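PDB 1NMP: hypothetical protein ybgI from Escherichia coli, Escherichia coli O157:H7, which binds a pair of metal ions in a ring-shaped homohexamer and probably protects the cell from radiation damage, perhaps by helping degrade radiation-damaged nucleotides. Local coordinates for residues V35-T40 against D235-F240; D58-H63 against N89-Y94; A148-K153 against H216-G221; F190-V195 against L208-A213. All coordinates share one frame; numbering follows the deposited sequence.

Interaction 1: V35-T40 against D235-F240; sequences VQKIVT and DLDVTF
I38 meets L236 and V238 on one face of a parallel strand pair. Its CD1 presses on CD2 of L236 at 3.3 Å, tighter than usual for two methyl groups, while its CB lies 3.8 Å from CG2 of V238, the two branched side chains running side by side. On the same face CG2 of T40 reaches CG1 of V238 at 3.6 Å. The T40 hydroxyl, OG1, lies 3.1 Å from CA of F240 and near the plane of the F240 ring, at its edge. A chi1 of 65° sets OG1 between the backbone N and C, with CG2 left to face V238; S227 of helix 220-233 hydrogen-bonds to OG1.

Four backbone bonds hold the strands in register: D237 N to Q36 O, I38 N to D237 O, T239 N to I38 O and T40 N to T239 O, each 2.9 Å long. Further out, helix 220-233 packs on T40, V238 and F240, and L6 of helix 3-13 touches V35 and L236. K37 carries its ammonium group off to the carbonyl of L55. Strand 237-240 is an outermost strand of the five-stranded sheet within this chain, a parallel edge pairing backed by helices, as in alpha/beta folds.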
loop_
_atom_site.group_PDB
_atom_site.type_symbol
_atom_site.label_atom_id
_atom_site.label_comp_id
_atom_site.label_asym_id
_atom_site.label_seq_id
_atom_site.Cartn_x
_atom_site.Cartn_y
_atom_site.Cartn_z
ATOM N N VAL A 35 -52.597 -8.085 -6.253
ATOM C CA VAL A 35 -51.358 -7.749 -5.601
ATOM C C VAL A 35 -51.454 -8.055 -4.111
ATOM O O VAL A 35 -52.425 -7.642 -3.464
ATOM C CB VAL A 35 -51.063 -6.268 -5.784
ATOM C CG1 VAL A 35 -49.820 -5.939 -4.992
ATOM C CG2 VAL A 35 -50.775 -5.953 -7.258
ATOM N N GLN A 36 -50.473 -8.780 -3.583
ATOM C CA GLN A 36 -50.443 -9.129 -2.180
ATOM C C GLN A 36 -49.001 -8.962 -1.562
ATOM O O GLN A 36 -48.837 -8.396 -0.459
ATOM C CB GLN A 36 -50.971 -10.573 -2.001
ATOM C CG GLN A 36 -50.857 -11.050 -0.606
ATOM C CD GLN A 36 -51.516 -10.086 0.400
ATOM O OE1 GLN A 36 -51.035 -9.967 1.541
ATOM N NE2 GLN A 36 -52.614 -9.414 0.004
ATOM N N LYS A 37 -47.953 -9.435 -2.238
ATOM C CA LYS A 37 -46.617 -9.237 -1.695
ATOM C C LYS A 37 -45.907 -8.165 -2.537
ATOM O O LYS A 37 -45.720 -8.315 -3.748
ATOM C CB LYS A 37 -45.825 -10.539 -1.715
ATOM C CG LYS A 37 -44.408 -10.400 -1.176
ATOM C CD LYS A 37 -43.623 -11.768 -1.326
ATOM C CE LYS A 37 -43.134 -12.331 0.029
ATOM N NZ LYS A 37 -42.527 -13.718 -0.057
ATOM N N ILE A 38 -45.507 -7.086 -1.858
ATOM C CA ILE A 38 -44.857 -5.896 -2.431
ATOM C C ILE A 38 -43.419 -5.712 -1.956
ATOM O O ILE A 38 -43.160 -5.866 -0.728
ATOM C CB ILE A 38 -45.574 -4.575 -2.010
ATOM C CG1 ILE A 38 -46.973 -4.408 -2.642
ATOM C CG2 ILE A 38 -44.773 -3.404 -2.616
ATOM C CD1 ILE A 38 -47.979 -5.461 -2.291
ATOM N N VAL A 39 -42.503 -5.396 -2.901
ATOM C CA VAL A 39 -41.094 -5.135 -2.614
ATOM C C VAL A 39 -40.862 -3.708 -3.027
ATOM O O VAL A 39 -41.297 -3.298 -4.104
ATOM C CB VAL A 39 -40.131 -6.075 -3.383
ATOM C CG1 VAL A 39 -38.733 -5.406 -3.589
ATOM C CG2 VAL A 39 -39.915 -7.325 -2.551
ATOM N N THR A 40 -40.209 -2.920 -2.170
ATOM C CA THR A 40 -40.030 -1.494 -2.503
ATOM C C THR A 40 -38.552 -1.133 -2.352
ATOM O O THR A 40 -37.772 -1.880 -1.746
ATOM C CB THR A 40 -40.913 -0.614 -1.557
ATOM O OG1 THR A 40 -40.430 -0.751 -0.214
ATOM C CG2 THR A 40 -42.348 -1.147 -1.508
ATOM N N ASP A 235 -53.590 -4.879 4.218
ATOM C CA ASP A 235 -53.176 -6.263 4.597
ATOM C C ASP A 235 -52.026 -6.696 3.708
ATOM O O ASP A 235 -51.586 -7.861 3.746
ATOM C CB ASP A 235 -54.337 -7.237 4.402
ATOM C CG ASP A 235 -55.575 -6.771 5.141
ATOM O OD1 ASP A 235 -55.429 -6.441 6.348
ATOM O OD2 ASP A 235 -56.677 -6.724 4.531
ATOM N N LEU A 236 -51.556 -5.746 2.898
ATOM C CA LEU A 236 -50.438 -6.015 1.996
ATOM C C LEU A 236 -49.161 -6.360 2.792
ATOM O O LEU A 236 -48.954 -5.880 3.902
ATOM C CB LEU A 236 -50.221 -4.796 1.067
ATOM C CG LEU A 236 -51.283 -4.416 -0.022
ATOM C CD1 LEU A 236 -51.135 -2.925 -0.420
ATOM C CD2 LEU A 236 -51.096 -5.294 -1.273
ATOM N N ASP A 237 -48.333 -7.235 2.203
ATOM C CA ASP A 237 -47.066 -7.695 2.761
ATOM C C ASP A 237 -45.962 -6.919 2.036
ATOM O O ASP A 237 -45.455 -7.382 1.021
ATOM C CB ASP A 237 -46.877 -9.201 2.513
ATOM C CG ASP A 237 -45.408 -9.611 2.619
ATOM O OD1 ASP A 237 -44.870 -9.635 3.762
ATOM O OD2 ASP A 237 -44.763 -9.871 1.542
ATOM N N VAL A 238 -45.581 -5.752 2.577
ATOM C CA VAL A 238 -44.571 -4.863 1.991
ATOM C C VAL A 238 -43.177 -4.932 2.684
ATOM O O VAL A 238 -43.032 -4.770 3.894
ATOM C CB VAL A 238 -45.133 -3.413 2.037
ATOM C CG1 VAL A 238 -44.208 -2.423 1.310
ATOM C CG2 VAL A 238 -46.568 -3.394 1.427
ATOM N N THR A 239 -42.133 -5.149 1.889
ATOM C CA THR A 239 -40.759 -5.250 2.385
ATOM C C THR A 239 -39.929 -4.150 1.649
ATOM O O THR A 239 -39.778 -4.143 0.405
ATOM C CB THR A 239 -40.202 -6.633 1.991
ATOM O OG1 THR A 239 -41.080 -7.632 2.506
ATOM C CG2 THR A 239 -38.807 -6.853 2.506
ATOM N N PHE A 240 -39.408 -3.216 2.410
ATOM C CA PHE A 240 -38.574 -2.185 1.857
ATOM C C PHE A 240 -37.151 -2.788 1.731
ATOM O O PHE A 240 -36.613 -3.303 2.740
ATOM C CB PHE A 240 -38.469 -0.970 2.821
ATOM C CG PHE A 240 -37.263 -0.047 2.489
ATOM C CD1 PHE A 240 -37.211 0.634 1.259
ATOM C CD2 PHE A 240 -36.153 0.095 3.382
ATOM C CE1 PHE A 240 -36.092 1.450 0.900
ATOM C CE2 PHE A 240 -35.001 0.936 3.015
ATOM C CZ PHE A 240 -34.988 1.599 1.780
#

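Interaction 2: D58-H63 against N89-Y94; sequences DAVIVH and NDINLY. With MG (magnesium ion), chain H.
The carbonyl of D58 receives two hydrogen bonds from N92, one from the backbone N at 2.8 Å and one from ND2 of the side chain at 3.1 Å, the two donors arriving from opposite faces of the carbonyl plane. The oxygen lies close to the amide plane of N92, and K32, G31 and N3 also bond to that amide, probably fixing its rotation. Three more backbone bonds complete the parallel pairing: V60 N to N92 O, Y94 N to V60 O and V62 N to Y94 O.

Apolar contacts divide between the faces. CB of A59 comes to the edge of the Y94 ring, 3.6 Å from CE2, and CG1 of I61 packs at the base of the same side chain. On the other face, V60 splits its branches: CG1, anti to the backbone N (chi1 169°), meets CD1 of L93 at 3.8 Å, and CG2 meets CG2 of I91.

Metal binding is carried by NE2 of H63, where the chain turns a corner, at 2.4 Å from a magnesium ion that D101 and E219 also bind. The pairing belongs to a right-handed beta-alpha-beta crossover through helix 77-88, whose first strand leads into a metal ligand.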
loop_
_atom_site.group_PDB
_atom_site.type_symbol
_atom_site.label_atom_id
_atom_site.label_comp_id
_atom_site.label_asym_id
_atom_site.label_seq_id
_atom_site.Cartn_x
_atom_site.Cartn_y
_atom_site.Cartn_z
ATOM N N ASP A 58 -45.419 -9.445 -6.219
ATOM C CA ASP A 58 -46.420 -9.163 -7.226
ATOM C C ASP A 58 -46.242 -7.735 -7.762
ATOM O O ASP A 58 -46.678 -7.392 -8.871
ATOM C CB ASP A 58 -47.832 -9.270 -6.593
ATOM C CG ASP A 58 -48.144 -10.692 -6.000
ATOM O OD1 ASP A 58 -47.689 -11.746 -6.608
ATOM O OD2 ASP A 58 -48.885 -10.741 -4.936
ATOM N N ALA A 59 -45.686 -6.870 -6.920
ATOM C CA ALA A 59 -45.436 -5.476 -7.290
ATOM C C ALA A 59 -44.151 -4.940 -6.607
ATOM O O ALA A 59 -43.684 -5.452 -5.573
ATOM C CB ALA A 59 -46.651 -4.557 -6.890
ATOM N N VAL A 60 -43.618 -3.889 -7.215
ATOM C CA VAL A 60 -42.436 -3.187 -6.746
ATOM C C VAL A 60 -42.916 -1.727 -6.794
ATOM O O VAL A 60 -43.596 -1.328 -7.745
ATOM C CB VAL A 60 -41.309 -3.308 -7.770
ATOM C CG1 VAL A 60 -40.171 -2.342 -7.403
ATOM C CG2 VAL A 60 -40.785 -4.728 -7.845
ATOM N N ILE A 61 -42.615 -0.950 -5.746
ATOM C CA ILE A 61 -42.930 0.447 -5.717
ATOM C C ILE A 61 -41.579 1.120 -5.413
ATOM O O ILE A 61 -40.823 0.661 -4.499
ATOM C CB ILE A 61 -43.897 0.800 -4.570
ATOM C CG1 ILE A 61 -45.175 0.045 -4.738
ATOM C CG2 ILE A 61 -44.181 2.302 -4.607
ATOM C CD1 ILE A 61 -46.195 0.449 -3.614
ATOM N N VAL A 62 -41.275 2.204 -6.142
ATOM C CA VAL A 62 -40.001 2.913 -5.966
ATOM C C VAL A 62 -40.221 4.420 -6.055
ATOM O O VAL A 62 -41.290 4.862 -6.487
ATOM C CB VAL A 62 -38.983 2.547 -7.157
ATOM C CG1 VAL A 62 -38.523 1.081 -7.090
ATOM C CG2 VAL A 62 -39.660 2.879 -8.529
ATOM N N HIS A 63 -39.190 5.217 -5.733
ATOM C CA HIS A 63 -39.252 6.690 -5.918
ATOM C C HIS A 63 -38.790 7.022 -7.401
ATOM O O HIS A 63 -39.295 7.974 -8.061
ATOM C CB HIS A 63 -38.314 7.309 -4.878
ATOM C CG HIS A 63 -38.101 8.785 -5.011
ATOM N ND1 HIS A 63 -39.138 9.680 -5.112
ATOM C CD2 HIS A 63 -36.965 9.524 -4.980
ATOM C CE1 HIS A 63 -38.654 10.907 -5.152
ATOM N NE2 HIS A 63 -37.334 10.835 -5.065
ATOM N N ASN A 89 -42.587 -11.904 -15.548
ATOM C CA ASN A 89 -43.012 -12.440 -14.212
ATOM C C ASN A 89 -44.313 -11.872 -13.692
ATOM O O ASN A 89 -44.719 -12.157 -12.552
ATOM C CB ASN A 89 -41.977 -12.149 -13.154
ATOM C CG ASN A 89 -40.748 -12.875 -13.391
ATOM O OD1 ASN A 89 -40.730 -14.104 -13.323
ATOM N ND2 ASN A 89 -39.701 -12.160 -13.728
ATOM N N ASP A 90 -44.966 -11.082 -14.540
ATOM C CA ASP A 90 -46.211 -10.430 -14.138
ATOM C C ASP A 90 -46.127 -9.558 -12.877
ATOM O O ASP A 90 -47.078 -9.382 -12.110
ATOM C CB ASP A 90 -47.313 -11.469 -14.038
ATOM C CG ASP A 90 -47.491 -12.221 -15.359
ATOM O OD1 ASP A 90 -47.217 -11.585 -16.408
ATOM O OD2 ASP A 90 -47.906 -13.416 -15.348
ATOM N N ILE A 91 -44.996 -8.899 -12.719
ATOM C CA ILE A 91 -44.833 -7.971 -11.609
ATOM C C ILE A 91 -45.252 -6.507 -11.984
ATOM O O ILE A 91 -44.811 -5.968 -13.028
ATOM C CB ILE A 91 -43.351 -8.010 -11.152
ATOM C CG1 ILE A 91 -42.988 -9.446 -10.764
ATOM C CG2 ILE A 91 -43.114 -6.993 -9.899
ATOM C CD1 ILE A 91 -41.546 -9.605 -10.306
ATOM N N ASN A 92 -46.110 -5.885 -11.168
ATOM C CA ASN A 92 -46.519 -4.496 -11.379
ATOM C C ASN A 92 -45.394 -3.537 -10.938
ATOM O O ASN A 92 -44.863 -3.678 -9.822
ATOM C CB ASN A 92 -47.752 -4.207 -10.519
ATOM C CG ASN A 92 -48.961 -5.036 -10.957
ATOM O OD1 ASN A 92 -49.723 -4.585 -11.782
ATOM N ND2 ASN A 92 -49.094 -6.285 -10.448
ATOM N N LEU A 93 -45.000 -2.574 -11.759
ATOM C CA LEU A 93 -43.976 -1.648 -11.274
ATOM C C LEU A 93 -44.727 -0.352 -11.101
ATOM O O LEU A 93 -45.488 0.077 -12.027
ATOM C CB LEU A 93 -42.826 -1.416 -12.280
ATOM C CG LEU A 93 -41.903 -0.240 -11.900
ATOM C CD1 LEU A 93 -41.241 -0.556 -10.528
ATOM C CD2 LEU A 93 -40.834 0.018 -13.040
ATOM N N TYR A 94 -44.596 0.245 -9.906
ATOM C CA TYR A 94 -45.247 1.534 -9.619
ATOM C C TYR A 94 -44.121 2.458 -9.210
ATOM O O TYR A 94 -43.199 2.039 -8.527
ATOM C CB TYR A 94 -46.181 1.476 -8.395
ATOM C CG TYR A 94 -47.352 0.546 -8.522
ATOM C CD1 TYR A 94 -48.617 1.034 -8.850
ATOM C CD2 TYR A 94 -47.224 -0.785 -8.177
ATOM C CE1 TYR A 94 -49.744 0.248 -8.812
ATOM C CE2 TYR A 94 -48.316 -1.593 -8.139
ATOM C CZ TYR A 94 -49.588 -1.042 -8.458
ATOM O OH TYR A 94 -50.666 -1.837 -8.397
HETATM MG MG MG H . -36.454 13.117 -5.187
#

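Interaction 3: A148-K153 against H216-G221; sequences ARLGRK and HATERG. With MG (magnesium ion), chain H; MG (magnesium ion), chain G.
L150 lays its side chain against the C-terminal end of helix 215-218, its CD2 resting 3.4 Å from the carbonyl oxygen of A217. The other methyl, CD1, meets CG2 of T218 at 4.2 Å, so the two methyls touch successive residues. A chi1 of -72° swings the isobutyl group over to A217, although CB itself does not point there. The carbonyl of L150 is gripped by R220: NH2 donates to L150 O over 2.9 Å in a nearly straight bond (171°), in the carbonyl plane and on a lone pair, and the oxygen lies close to the guanidinium plane. The same oxygen accepts from a water that also takes a hydrogen bond from R220 NH1 and makes a weak one to G151 O. Arginine and water therefore satisfy the carbonyl at the end of helix 139-150, where G151 leaves helical geometry with positive phi. A217 CA covers one face of the guanidinium, off toward its rim, and CB of A217 touches CD of the extended R152 at 4.0 Å.

E219, at the break between helix 215-218 and helix 220-233, turns away from this packing to the metals: OE1 binds one magnesium ion at 2.2 Å and lies 2.7 Å from the second, which OE2 binds at 2.5 Å, so the carboxylate bridges the pair. D101 and H63 share the first ion, and T172 hydrogen-bonds to OE1.

The contact sets the end of helix 139-150 beside the junction of helices 215-218 and 220-233. L115 of helix 108-115 and A213, just past strand 209-212, also pack on L150.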
loop_
_atom_site.group_PDB
_atom_site.type_symbol
_atom_site.label_atom_id
_atom_site.label_comp_id
_atom_site.label_asym_id
_atom_site.label_seq_id
_atom_site.Cartn_x
_atom_site.Cartn_y
_atom_site.Cartn_z
ATOM N N ALA A 148 -23.498 10.144 10.834
ATOM C CA ALA A 148 -23.933 9.125 11.809
ATOM C C ALA A 148 -25.387 8.794 11.466
ATOM O O ALA A 148 -25.768 7.601 11.477
ATOM C CB ALA A 148 -23.876 9.656 13.276
ATOM N N ARG A 149 -26.213 9.812 11.152
ATOM C CA ARG A 149 -27.621 9.476 10.865
ATOM C C ARG A 149 -27.904 8.764 9.540
ATOM O O ARG A 149 -28.926 8.021 9.450
ATOM C CB ARG A 149 -28.565 10.711 10.941
ATOM C CG ARG A 149 -28.426 11.573 12.171
ATOM C CD ARG A 149 -28.436 10.642 13.357
ATOM N NE ARG A 149 -29.756 10.077 13.515
ATOM C CZ ARG A 149 -29.975 8.869 14.035
ATOM N NH1 ARG A 149 -28.929 8.102 14.457
ATOM N NH2 ARG A 149 -31.230 8.408 14.092
ATOM N N LEU A 150 -27.030 8.960 8.543
ATOM C CA LEU A 150 -27.306 8.418 7.190
ATOM C C LEU A 150 -26.401 7.274 6.901
ATOM O O LEU A 150 -26.616 6.464 5.970
ATOM C CB LEU A 150 -27.154 9.538 6.104
ATOM C CG LEU A 150 -28.193 10.673 5.955
ATOM C CD1 LEU A 150 -27.717 11.730 4.938
ATOM C CD2 LEU A 150 -29.496 10.076 5.482
ATOM N N GLY A 151 -25.362 7.204 7.711
ATOM C CA GLY A 151 -24.398 6.133 7.538
ATOM C C GLY A 151 -23.549 6.444 6.323
ATOM O O GLY A 151 -23.131 5.534 5.605
ATOM N N ARG A 152 -23.264 7.723 6.087
ATOM C CA ARG A 152 -22.473 8.064 4.917
ATOM C C ARG A 152 -21.906 9.434 5.168
ATOM O O ARG A 152 -22.627 10.366 5.637
ATOM C CB ARG A 152 -23.333 8.069 3.645
ATOM C CG ARG A 152 -22.588 8.214 2.296
ATOM C CD ARG A 152 -23.588 8.750 1.278
ATOM N NE ARG A 152 -23.075 9.162 -0.048
ATOM C CZ ARG A 152 -22.670 10.397 -0.382
ATOM N NH1 ARG A 152 -22.709 11.406 0.524
ATOM N NH2 ARG A 152 -22.228 10.640 -1.646
ATOM N N LYS A 153 -20.605 9.538 4.913
ATOM C CA LYS A 153 -19.880 10.798 5.060
ATOM C C LYS A 153 -20.382 11.800 3.972
ATOM O O LYS A 153 -20.374 11.490 2.784
ATOM C CB LYS A 153 -18.376 10.489 4.869
ATOM C CG LYS A 153 -17.465 11.714 5.000
ATOM C CD LYS A 153 -15.975 11.317 4.961
ATOM C CE LYS A 153 -15.092 12.365 5.746
ATOM N NZ LYS A 153 -15.616 13.793 5.709
ATOM N N HIS A 216 -28.911 8.706 -3.124
ATOM C CA HIS A 216 -29.573 7.511 -2.593
ATOM C C HIS A 216 -29.796 7.601 -1.069
ATOM O O HIS A 216 -30.907 7.297 -0.581
ATOM C CB HIS A 216 -28.728 6.291 -2.881
ATOM C CG HIS A 216 -29.286 5.033 -2.291
ATOM N ND1 HIS A 216 -30.092 4.165 -3.005
ATOM C CD2 HIS A 216 -29.148 4.492 -1.050
ATOM C CE1 HIS A 216 -30.424 3.145 -2.231
ATOM N NE2 HIS A 216 -29.863 3.315 -1.045
ATOM N N ALA A 217 -28.756 7.994 -0.302
ATOM C CA ALA A 217 -28.878 8.095 1.148
ATOM C C ALA A 217 -29.957 9.083 1.622
ATOM O O ALA A 217 -30.665 8.785 2.611
ATOM C CB ALA A 217 -27.505 8.448 1.790
ATOM N N THR A 218 -30.177 10.209 0.933
ATOM C CA THR A 218 -31.200 11.152 1.436
ATOM C C THR A 218 -32.568 10.742 0.948
ATOM O O THR A 218 -33.626 11.303 1.444
ATOM C CB THR A 218 -30.978 12.614 0.990
ATOM O OG1 THR A 218 -30.942 12.651 -0.432
ATOM C CG2 THR A 218 -29.657 13.154 1.509
ATOM N N GLU A 219 -32.587 9.754 0.021
ATOM C CA GLU A 219 -33.882 9.296 -0.514
ATOM C C GLU A 219 -34.430 7.917 -0.131
ATOM O O GLU A 219 -35.386 7.388 -0.771
ATOM C CB GLU A 219 -33.911 9.562 -2.031
ATOM C CG GLU A 219 -34.104 11.083 -2.189
ATOM C CD GLU A 219 -34.360 11.560 -3.600
ATOM O OE1 GLU A 219 -34.879 12.720 -3.747
ATOM O OE2 GLU A 219 -34.053 10.807 -4.566
ATOM N N ARG A 220 -33.902 7.363 0.979
ATOM C CA ARG A 220 -34.417 6.093 1.475
ATOM C C ARG A 220 -35.615 6.348 2.390
ATOM O O ARG A 220 -36.500 5.485 2.494
ATOM C CB ARG A 220 -33.397 5.344 2.308
ATOM C CG ARG A 220 -32.315 4.711 1.548
ATOM C CD ARG A 220 -31.316 4.176 2.553
ATOM N NE ARG A 220 -30.791 5.280 3.354
ATOM C CZ ARG A 220 -29.577 5.297 3.890
ATOM N NH1 ARG A 220 -28.759 4.270 3.715
ATOM N NH2 ARG A 220 -29.148 6.372 4.537
ATOM N N GLY A 221 -35.658 7.527 3.020
ATOM C CA GLY A 221 -36.724 7.888 3.973
ATOM C C GLY A 221 -38.179 7.794 3.539
ATOM O O GLY A 221 -39.067 7.181 4.213
HETATM MG MG MG H . -36.454 13.117 -5.187
HETATM MG MG MG G . -34.819 12.294 -6.453
HETATM O O HOH W 1 -25.743 5.127 3.897
#

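Interaction 4: F190-V195 against L208-A213; sequences FITGEV and LHFYAA
The F210 ring has CG2 of T192 and the carbonyl oxygen of E194 at its edge, near its plane; CE1 is 3.7 Å from the methyl and CZ 3.8 Å from the oxygen. F190 lies alongside, pointing the same way, and F210 CD1 meets the edge of its ring 4.0 Å from CD2. V195 approaches F210 obliquely through CG2, which its chi1 of 61° places anti to the backbone N, while its CB packs on CB of A212. On the opposite face, CG1 of I191 comes obliquely to the Y211 ring, 3.8 Å from CD2. W156 meets that ring with its plane about 10° from it.

Backbone hydrogen bonds of the parallel pair run from F190 N to H209 O, Y211 N to F190 O, T192 N to Y211 O and A213 N to T192 O. Helix 197-205 connects these adjacent strands, a beta-alpha-beta unit.

T192 OG1 bonds to C171, Y211 OH to G139, and E194 OE2 to H215, a probable metal ligand, and to the backbone N of E197 of a second subunit. Polar bonding across the contact is confined to the backbone and sets the register; side chains meet through hydrocarbon, and outside groups satisfy the buried hydroxyls.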
loop_
_atom_site.group_PDB
_atom_site.type_symbol
_atom_site.label_atom_id
_atom_site.label_comp_id
_atom_site.label_asym_id
_atom_site.label_seq_id
_atom_site.Cartn_x
_atom_site.Cartn_y
_atom_site.Cartn_z
ATOM N N PHE A 190 -27.430 24.700 3.895
ATOM C CA PHE A 190 -28.303 24.054 2.851
ATOM C C PHE A 190 -27.760 22.601 2.695
ATOM O O PHE A 190 -26.523 22.418 2.548
ATOM C CB PHE A 190 -28.206 24.733 1.469
ATOM C CG PHE A 190 -29.119 24.093 0.399
ATOM C CD1 PHE A 190 -30.499 24.067 0.561
ATOM C CD2 PHE A 190 -28.566 23.473 -0.732
ATOM C CE1 PHE A 190 -31.362 23.435 -0.350
ATOM C CE2 PHE A 190 -29.408 22.827 -1.679
ATOM C CZ PHE A 190 -30.830 22.806 -1.472
ATOM N N ILE A 191 -28.673 21.597 2.701
ATOM C CA ILE A 191 -28.334 20.150 2.568
ATOM C C ILE A 191 -29.108 19.561 1.385
ATOM O O ILE A 191 -30.311 19.850 1.201
ATOM C CB ILE A 191 -28.842 19.231 3.829
ATOM C CG1 ILE A 191 -28.158 19.605 5.121
ATOM C CG2 ILE A 191 -28.635 17.746 3.570
ATOM C CD1 ILE A 191 -29.096 19.468 6.315
ATOM N N THR A 192 -28.456 18.723 0.567
ATOM C CA THR A 192 -29.174 18.044 -0.523
ATOM C C THR A 192 -28.423 16.731 -0.777
ATOM O O THR A 192 -27.562 16.350 0.072
ATOM C CB THR A 192 -29.255 18.907 -1.738
ATOM O OG1 THR A 192 -30.104 18.255 -2.653
ATOM C CG2 THR A 192 -27.881 19.114 -2.391
ATOM N N GLY A 193 -28.762 15.992 -1.843
ATOM C CA GLY A 193 -28.072 14.728 -2.091
ATOM C C GLY A 193 -26.801 14.834 -2.946
ATOM O O GLY A 193 -25.727 14.422 -2.511
ATOM N N GLU A 194 -26.901 15.363 -4.178
ATOM C CA GLU A 194 -25.712 15.488 -5.088
ATOM C C GLU A 194 -25.017 16.903 -5.041
ATOM O O GLU A 194 -25.486 17.867 -4.354
ATOM C CB GLU A 194 -26.150 15.226 -6.532
ATOM C CG GLU A 194 -27.068 13.991 -6.731
ATOM C CD GLU A 194 -27.301 13.627 -8.204
ATOM O OE1 GLU A 194 -26.805 14.362 -9.149
ATOM O OE2 GLU A 194 -27.986 12.587 -8.420
ATOM N N VAL A 195 -23.922 17.038 -5.780
ATOM C CA VAL A 195 -23.217 18.312 -5.819
ATOM C C VAL A 195 -22.775 18.612 -7.270
ATOM O O VAL A 195 -22.461 17.667 -8.002
ATOM C CB VAL A 195 -21.977 18.235 -4.869
ATOM C CG1 VAL A 195 -21.035 17.166 -5.323
ATOM C CG2 VAL A 195 -21.193 19.564 -4.859
ATOM N N LEU A 208 -22.611 30.219 3.465
ATOM C CA LEU A 208 -23.450 29.221 4.152
ATOM C C LEU A 208 -22.822 27.828 4.222
ATOM O O LEU A 208 -21.972 27.484 3.381
ATOM C CB LEU A 208 -24.858 29.171 3.503
ATOM C CG LEU A 208 -24.920 28.766 2.037
ATOM C CD1 LEU A 208 -24.779 27.304 1.997
ATOM C CD2 LEU A 208 -26.219 29.101 1.400
ATOM N N HIS A 209 -23.182 27.031 5.233
ATOM C CA HIS A 209 -22.599 25.676 5.264
ATOM C C HIS A 209 -23.334 24.848 4.241
ATOM O O HIS A 209 -24.583 24.915 4.202
ATOM C CB HIS A 209 -22.776 25.062 6.632
ATOM C CG HIS A 209 -21.884 25.674 7.658
ATOM N ND1 HIS A 209 -20.562 25.304 7.815
ATOM C CD2 HIS A 209 -22.112 26.664 8.550
ATOM C CE1 HIS A 209 -20.016 26.039 8.773
ATOM N NE2 HIS A 209 -20.940 26.874 9.235
ATOM N N PHE A 210 -22.618 24.116 3.379
ATOM C CA PHE A 210 -23.318 23.267 2.366
ATOM C C PHE A 210 -22.973 21.771 2.619
ATOM O O PHE A 210 -21.817 21.420 2.931
ATOM C CB PHE A 210 -22.918 23.706 0.884
ATOM C CG PHE A 210 -23.364 22.707 -0.231
ATOM C CD1 PHE A 210 -24.711 22.443 -0.465
ATOM C CD2 PHE A 210 -22.423 21.879 -0.870
ATOM C CE1 PHE A 210 -25.128 21.326 -1.296
ATOM C CE2 PHE A 210 -22.846 20.787 -1.687
ATOM C CZ PHE A 210 -24.235 20.522 -1.874
ATOM N N TYR A 211 -23.957 20.890 2.530
ATOM C CA TYR A 211 -23.705 19.474 2.684
ATOM C C TYR A 211 -24.317 18.722 1.472
ATOM O O TYR A 211 -25.477 18.997 1.114
ATOM C CB TYR A 211 -24.408 18.960 3.936
ATOM C CG TYR A 211 -23.958 19.606 5.186
ATOM C CD1 TYR A 211 -22.870 19.068 5.920
ATOM C CD2 TYR A 211 -24.544 20.804 5.593
ATOM C CE1 TYR A 211 -22.351 19.745 7.045
ATOM C CE2 TYR A 211 -24.047 21.482 6.720
ATOM C CZ TYR A 211 -22.952 20.955 7.425
ATOM O OH TYR A 211 -22.441 21.683 8.486
ATOM N N ALA A 212 -23.548 17.822 0.831
ATOM C CA ALA A 212 -24.041 16.972 -0.242
ATOM C C ALA A 212 -24.039 15.615 0.497
ATOM O O ALA A 212 -22.962 14.984 0.629
ATOM C CB ALA A 212 -23.045 16.905 -1.389
ATOM N N ALA A 213 -25.203 15.186 1.011
ATOM C CA ALA A 213 -25.280 13.934 1.793
ATOM C C ALA A 213 -25.598 12.660 1.028
ATOM O O ALA A 213 -25.904 11.603 1.655
ATOM C CB ALA A 213 -26.315 14.103 2.934
#

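From the N terminus, residues 35-40 open the widest loop, which interaction 1 closes near the C terminus at 235-240. The other three contacts nest inside it. Interaction 2 closes first, from 58-63 to 89-94, and joins interaction 1 in a single sheet because strands 37-41 and 59-62 are neighbours. Interaction 3 follows in series, spanning 148-153 to 216-221, and encloses interaction 4, whose short loop lies in the second sheet. None cross. Interactions 1 and 4 lie on opposite sides of the chain's centre, their centres about 33 Å apart. Interaction 3 lies between the two sheets: it packs against interaction 4 through A213, touches F240 of interaction 1 through R220 and shares a magnesium ion with interaction 2.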